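Local structure of 3-methyladenine DNA glycosylase (Helicobacter pylori, 1PU6) at residues D3-L8 and L182-A187; L29-L34 and I67-I72. The protein acts in base excision repair as a helix-hairpin-helix DNA glycosylase that removes 3-methyladenine from alkylated DNA. All coordinates share one frame; numbering follows the deposited sequence.

Contact 1: residues D3-L8 and L182-A187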
loop_
_atom_site.group_PDB
_atom_site.type_symbol
_atom_site.label_atom_id
_atom_site.label_comp_id
_atom_site.label_asym_id
_atom_site.label_seq_id
_atom_site.Cartn_x
_atom_site.Cartn_y
_atom_site.Cartn_z
ATOM N N ASP A 3 1.890 2.836 23.625
ATOM C CA ASP A 3 1.466 3.650 22.489
ATOM C C ASP A 3 2.234 3.150 21.277
ATOM O O ASP A 3 3.060 2.228 21.396
ATOM C CB ASP A 3 1.684 5.149 22.716
ATOM C CG ASP A 3 3.119 5.510 23.056
ATOM O OD1 ASP A 3 4.032 5.056 22.344
ATOM O OD2 ASP A 3 3.423 6.270 24.015
ATOM N N SER A 4 1.969 3.736 20.116
ATOM C CA SER A 4 2.531 3.199 18.884
ATOM C C SER A 4 4.009 3.515 18.793
ATOM O O SER A 4 4.710 2.849 18.046
ATOM C CB SER A 4 1.792 3.724 17.661
ATOM O OG SER A 4 2.058 5.103 17.445
ATOM N N PHE A 5 4.477 4.536 19.523
ATOM C CA PHE A 5 5.913 4.816 19.495
ATOM C C PHE A 5 6.682 3.720 20.213
ATOM O O PHE A 5 7.746 3.287 19.753
ATOM C CB PHE A 5 6.241 6.210 20.089
ATOM C CG PHE A 5 7.707 6.517 20.096
ATOM C CD1 PHE A 5 8.370 6.770 21.293
ATOM C CD2 PHE A 5 8.440 6.494 18.910
ATOM C CE1 PHE A 5 9.782 7.041 21.288
ATOM C CE2 PHE A 5 9.813 6.747 18.905
ATOM C CZ PHE A 5 10.473 7.023 20.078
ATOM N N GLU A 6 6.120 3.210 21.309
ATOM C CA GLU A 6 6.709 2.012 21.964
ATOM C C GLU A 6 6.768 0.765 21.066
ATOM O O GLU A 6 7.802 0.044 21.060
ATOM C CB GLU A 6 6.054 1.714 23.301
ATOM C CG GLU A 6 6.085 2.909 24.259
ATOM C CD GLU A 6 7.495 3.243 24.734
ATOM O OE1 GLU A 6 7.764 4.446 24.960
ATOM O OE2 GLU A 6 8.344 2.312 24.881
ATOM N N ILE A 7 5.702 0.556 20.285
ATOM C CA ILE A 7 5.617 -0.574 19.365
ATOM C C ILE A 7 6.666 -0.377 18.257
ATOM O O ILE A 7 7.364 -1.336 17.907
ATOM C CB ILE A 7 4.183 -0.697 18.773
ATOM C CG1 ILE A 7 3.194 -1.077 19.893
ATOM C CG2 ILE A 7 4.130 -1.716 17.601
ATOM C CD1 ILE A 7 1.741 -1.009 19.483
ATOM N N LEU A 8 6.755 0.846 17.703
ATOM C CA LEU A 8 7.754 1.142 16.664
ATOM C C LEU A 8 9.172 0.815 17.165
ATOM O O LEU A 8 9.946 0.108 16.470
ATOM C CB LEU A 8 7.681 2.593 16.197
ATOM C CG LEU A 8 8.770 3.002 15.176
ATOM C CD1 LEU A 8 8.777 2.104 13.898
ATOM C CD2 LEU A 8 8.599 4.484 14.739
ATOM N N LEU A 182 7.595 12.889 17.583
ATOM C CA LEU A 182 8.090 12.970 16.243
ATOM C C LEU A 182 9.632 13.080 16.192
ATOM O O LEU A 182 10.284 12.372 15.395
ATOM C CB LEU A 182 7.446 14.143 15.513
ATOM C CG LEU A 182 7.852 14.301 14.042
ATOM C CD1 LEU A 182 7.492 13.077 13.246
ATOM C CD2 LEU A 182 7.171 15.585 13.511
ATOM N N ASN A 183 10.191 13.957 17.010
ATOM C CA ASN A 183 11.642 14.079 17.032
ATOM C C ASN A 183 12.307 12.738 17.321
ATOM O O ASN A 183 13.322 12.371 16.673
ATOM C CB ASN A 183 12.074 15.145 18.059
ATOM C CG ASN A 183 12.108 16.538 17.457
ATOM O OD1 ASN A 183 11.560 16.769 16.368
ATOM N ND2 ASN A 183 12.761 17.475 18.149
ATOM N N SER A 184 11.793 12.018 18.334
ATOM C CA SER A 184 12.374 10.719 18.719
ATOM C C SER A 184 12.243 9.684 17.637
ATOM O O SER A 184 13.163 8.847 17.403
ATOM C CB SER A 184 11.712 10.226 20.008
ATOM O OG SER A 184 12.018 11.099 21.084
ATOM N N ALA A 185 11.075 9.695 16.981
ATOM C CA ALA A 185 10.782 8.670 15.928
ATOM C C ALA A 185 11.745 8.900 14.753
ATOM O O ALA A 185 12.374 7.965 14.254
ATOM C CB ALA A 185 9.336 8.754 15.518
ATOM N N LEU A 186 11.915 10.164 14.364
ATOM C CA LEU A 186 12.807 10.479 13.237
ATOM C C LEU A 186 14.289 10.189 13.588
ATOM O O LEU A 186 15.120 9.791 12.721
ATOM C CB LEU A 186 12.642 11.950 12.819
ATOM C CG LEU A 186 11.252 12.206 12.197
ATOM C CD1 LEU A 186 11.107 13.700 11.958
ATOM C CD2 LEU A 186 10.975 11.433 10.897
ATOM N N ALA A 187 14.612 10.310 14.883
ATOM C CA ALA A 187 15.985 10.027 15.328
ATOM C C ALA A 187 16.344 8.528 15.278
ATOM O O ALA A 187 17.570 8.164 15.213
ATOM C CB ALA A 187 16.185 10.636 16.729
#
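Phe5 and Ala185 bring the helices 4-12 and 182-187 together at a CA to CA separation of 7.2 Å, and the axes of the short segments 4-8 and 182-187 run nearly parallel, 12° apart, with a closest approach of 11.1 Å. This is helix-helix packing in an all-helical glycosylase of the HhH-GPD superfamily, joining the N-terminal helix to a short helix from late in the chain. One aromatic ring does most of the bridging. A chi1 of 179° swings the Phe5 ring away from its own backbone N and sets its far end against Ser184 CB and the backbone of Ala185. Its CZ lies 3.4 Å from Ser184 CB, and its CE2 lies 3.7 Å from Ala185 CA, both approaching the ring obliquely. Ser184 thus contributes its methylene to the contact. One turn on from Phe5, Leu8 adds a looser apolar touch, its CD2 4.4 Å from Ala185 CB; the Leu8 side chain also packs on Leu198 and Phe202 of helix 195-203. Ala185 packs on Leu198 as well, and on Val178 of helix 167-179, so both these helices also pack against this contact. No hydrogen bond crosses between the segments. The start of helix 4-12 is instead fixed by its own N-cap: Asp3 OD1 accepts from Glu6 N at 3.0 Å, met nearly in line with the carboxylate C-O bond.

Contact 2: residues L29-L34 and I67-I72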
loop_
_atom_site.group_PDB
_atom_site.type_symbol
_atom_site.label_atom_id
_atom_site.label_comp_id
_atom_site.label_asym_id
_atom_site.label_seq_id
_atom_site.Cartn_x
_atom_site.Cartn_y
_atom_site.Cartn_z
ATOM N N LEU A 29 6.597 4.102 -5.050
ATOM C CA LEU A 29 6.590 5.439 -5.675
ATOM C C LEU A 29 6.461 5.387 -7.184
ATOM O O LEU A 29 6.699 6.408 -7.879
ATOM C CB LEU A 29 7.778 6.330 -5.240
ATOM C CG LEU A 29 8.013 6.414 -3.715
ATOM C CD1 LEU A 29 9.085 7.430 -3.337
ATOM C CD2 LEU A 29 6.730 6.705 -2.908
ATOM N N LYS A 30 6.081 4.215 -7.705
ATOM C CA LYS A 30 5.857 3.983 -9.139
ATOM C C LYS A 30 4.431 3.527 -9.369
ATOM O O LYS A 30 3.726 3.159 -8.430
ATOM C CB LYS A 30 6.829 2.891 -9.675
ATOM C CG LYS A 30 8.290 3.320 -9.599
ATOM C CD LYS A 30 9.251 2.113 -9.843
ATOM N N PHE A 31 3.989 3.548 -10.622
ATOM C CA PHE A 31 2.612 3.137 -10.911
ATOM C C PHE A 31 2.379 1.665 -10.504
ATOM O O PHE A 31 1.280 1.285 -10.097
ATOM C CB PHE A 31 2.355 3.371 -12.400
ATOM C CG PHE A 31 0.949 3.059 -12.824
ATOM C CD1 PHE A 31 0.708 1.997 -13.683
ATOM C CD2 PHE A 31 -0.123 3.855 -12.411
ATOM C CE1 PHE A 31 -0.604 1.696 -14.089
ATOM C CE2 PHE A 31 -1.413 3.554 -12.819
ATOM C CZ PHE A 31 -1.653 2.516 -13.691
ATOM N N GLU A 32 3.387 0.805 -10.653
ATOM C CA GLU A 32 3.302 -0.598 -10.212
ATOM C C GLU A 32 2.856 -0.738 -8.757
ATOM O O GLU A 32 2.122 -1.688 -8.419
ATOM C CB GLU A 32 4.688 -1.286 -10.402
ATOM C CG GLU A 32 4.772 -2.725 -9.909
ATOM C CD GLU A 32 6.137 -3.346 -10.175
ATOM O OE1 GLU A 32 6.523 -4.220 -9.371
ATOM O OE2 GLU A 32 6.803 -2.930 -11.176
ATOM N N ALA A 33 3.308 0.192 -7.896
ATOM C CA ALA A 33 2.871 0.189 -6.489
ATOM C C ALA A 33 1.351 0.459 -6.395
ATOM O O ALA A 33 0.646 -0.199 -5.599
ATOM C CB ALA A 33 3.688 1.222 -5.630
ATOM N N LEU A 34 0.829 1.444 -7.152
ATOM C CA LEU A 34 -0.638 1.656 -7.184
ATOM C C LEU A 34 -1.338 0.363 -7.675
ATOM O O LEU A 34 -2.333 -0.074 -7.051
ATOM C CB LEU A 34 -0.968 2.857 -8.129
ATOM C CG LEU A 34 -2.467 3.143 -8.290
ATOM C CD1 LEU A 34 -2.619 4.627 -8.698
ATOM C CD2 LEU A 34 -3.033 2.262 -9.425
ATOM N N ILE A 67 2.818 6.341 -19.740
ATOM C CA ILE A 67 2.297 5.354 -20.683
ATOM C C ILE A 67 1.612 4.184 -19.974
ATOM O O ILE A 67 0.551 3.709 -20.448
ATOM C CB ILE A 67 3.408 4.867 -21.646
ATOM C CG1 ILE A 67 3.825 6.015 -22.566
ATOM C CG2 ILE A 67 2.931 3.704 -22.537
ATOM C CD1 ILE A 67 5.011 5.678 -23.435
ATOM N N ASN A 68 2.187 3.702 -18.864
ATOM C CA ASN A 68 1.547 2.611 -18.103
ATOM C C ASN A 68 0.124 2.969 -17.668
ATOM O O ASN A 68 -0.773 2.114 -17.711
ATOM C CB ASN A 68 2.389 2.284 -16.851
ATOM C CG ASN A 68 3.713 1.567 -17.171
ATOM O OD1 ASN A 68 4.684 1.606 -16.339
ATOM N ND2 ASN A 68 3.784 0.913 -18.288
ATOM N N LEU A 69 -0.087 4.217 -17.220
ATOM C CA LEU A 69 -1.403 4.660 -16.763
ATOM C C LEU A 69 -2.397 4.604 -17.937
ATOM O O LEU A 69 -3.543 4.118 -17.809
ATOM C CB LEU A 69 -1.292 6.091 -16.163
ATOM C CG LEU A 69 -2.605 6.815 -15.833
ATOM C CD1 LEU A 69 -3.446 6.036 -14.790
ATOM C CD2 LEU A 69 -2.293 8.257 -15.328
ATOM N N LYS A 70 -1.982 5.118 -19.078
ATOM C CA LYS A 70 -2.863 5.093 -20.244
ATOM C C LYS A 70 -3.125 3.651 -20.729
ATOM O O LYS A 70 -4.234 3.354 -21.178
ATOM C CB LYS A 70 -2.286 5.975 -21.373
ATOM C CG LYS A 70 -2.315 7.456 -21.017
ATOM C CD LYS A 70 -1.952 8.315 -22.233
ATOM C CE LYS A 70 -2.096 9.802 -21.933
ATOM N NZ LYS A 70 -1.025 10.317 -21.043
ATOM N N LYS A 71 -2.139 2.751 -20.649
ATOM C CA LYS A 71 -2.391 1.370 -21.096
ATOM C C LYS A 71 -3.469 0.697 -20.251
ATOM O O LYS A 71 -4.278 -0.044 -20.793
ATOM C CB LYS A 71 -1.105 0.560 -20.957
ATOM C CG LYS A 71 -0.053 0.930 -21.977
ATOM C CD LYS A 71 -0.367 0.184 -23.265
ATOM C CE LYS A 71 0.015 -1.310 -23.196
ATOM N N ILE A 72 -3.485 0.923 -18.938
ATOM C CA ILE A 72 -4.530 0.315 -18.146
ATOM C C ILE A 72 -5.874 0.989 -18.365
ATOM O O ILE A 72 -6.921 0.306 -18.390
ATOM C CB ILE A 72 -4.158 0.341 -16.620
ATOM C CG1 ILE A 72 -2.863 -0.478 -16.439
ATOM C CG2 ILE A 72 -5.341 -0.193 -15.743
ATOM C CD1 ILE A 72 -2.965 -1.992 -16.813
#
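Phe31 meets three residues of helix 65-74 with different parts of its ring. Leu69 covers one face: its CA stands 4.1 Å from the ring centroid and 24° off the ring normal, a CH-pi contact displaced toward the rim. The same leucine bends a methyl to the ring, with CD1 3.8 Å from Phe31 CE2. Asn68 comes in obliquely through its CB, 3.6 Å from Phe31 CD1, while Ile72 CG1 lies at the ring edge, close to its plane, 3.9 Å from Phe31 CE1. The ring therefore rests on one turn of the helix, from Asn68 to Ile72. It gets there because CG is anti to the backbone N (chi1 -177°), which carries the phenyl group outward from the first turn of helix 31-39.

Beyond the two segments, Phe111 of helix 111-117 packs edge-to-face with Phe31 and also touches Leu69, while Ser101 of helix 90-108 lies against both Leu69 and Ile72. The backbone is tied down too: Phe31 N donates to Asp65 OD1, linking the start of helix 31-39 to the beginning of helix 65-74. Farther out, Glu32 OE2 forms a salt bridge with Lys56 of helix 45-57.

Between the two segments themselves no hydrogen bond is made. Their cohesion probably rests on dispersion and the burial of apolar surface, with a CH-pi contribution from Leu69 CA, and depends on how closely the helix backbone and its apolar side chains fit the phenyl ring; directional polar bonding is supplied by the neighbouring Asp65.

Overall arrangement
Both contacts join a phenylalanine in the first turn of one helix to another helix, yet they hold different elements and lie on opposite sides of the chain's centre, their own centres 33 Å apart. Contact 2 is nested in sequence within the long loop closed by contact 1. It is the more interior of the two, 14 Å from the chain centre against 21 Å, with all its touching residues buried, whereas contact 1 has an exposed serine at its margin. Neither uses a hydrogen bond between its segments. Contact 2 buries 183 Å² and its ring pairs edge-to-face with Phe111; contact 1 buries 142 Å² in a mixed setting of Leu198, Val178 and Phe202.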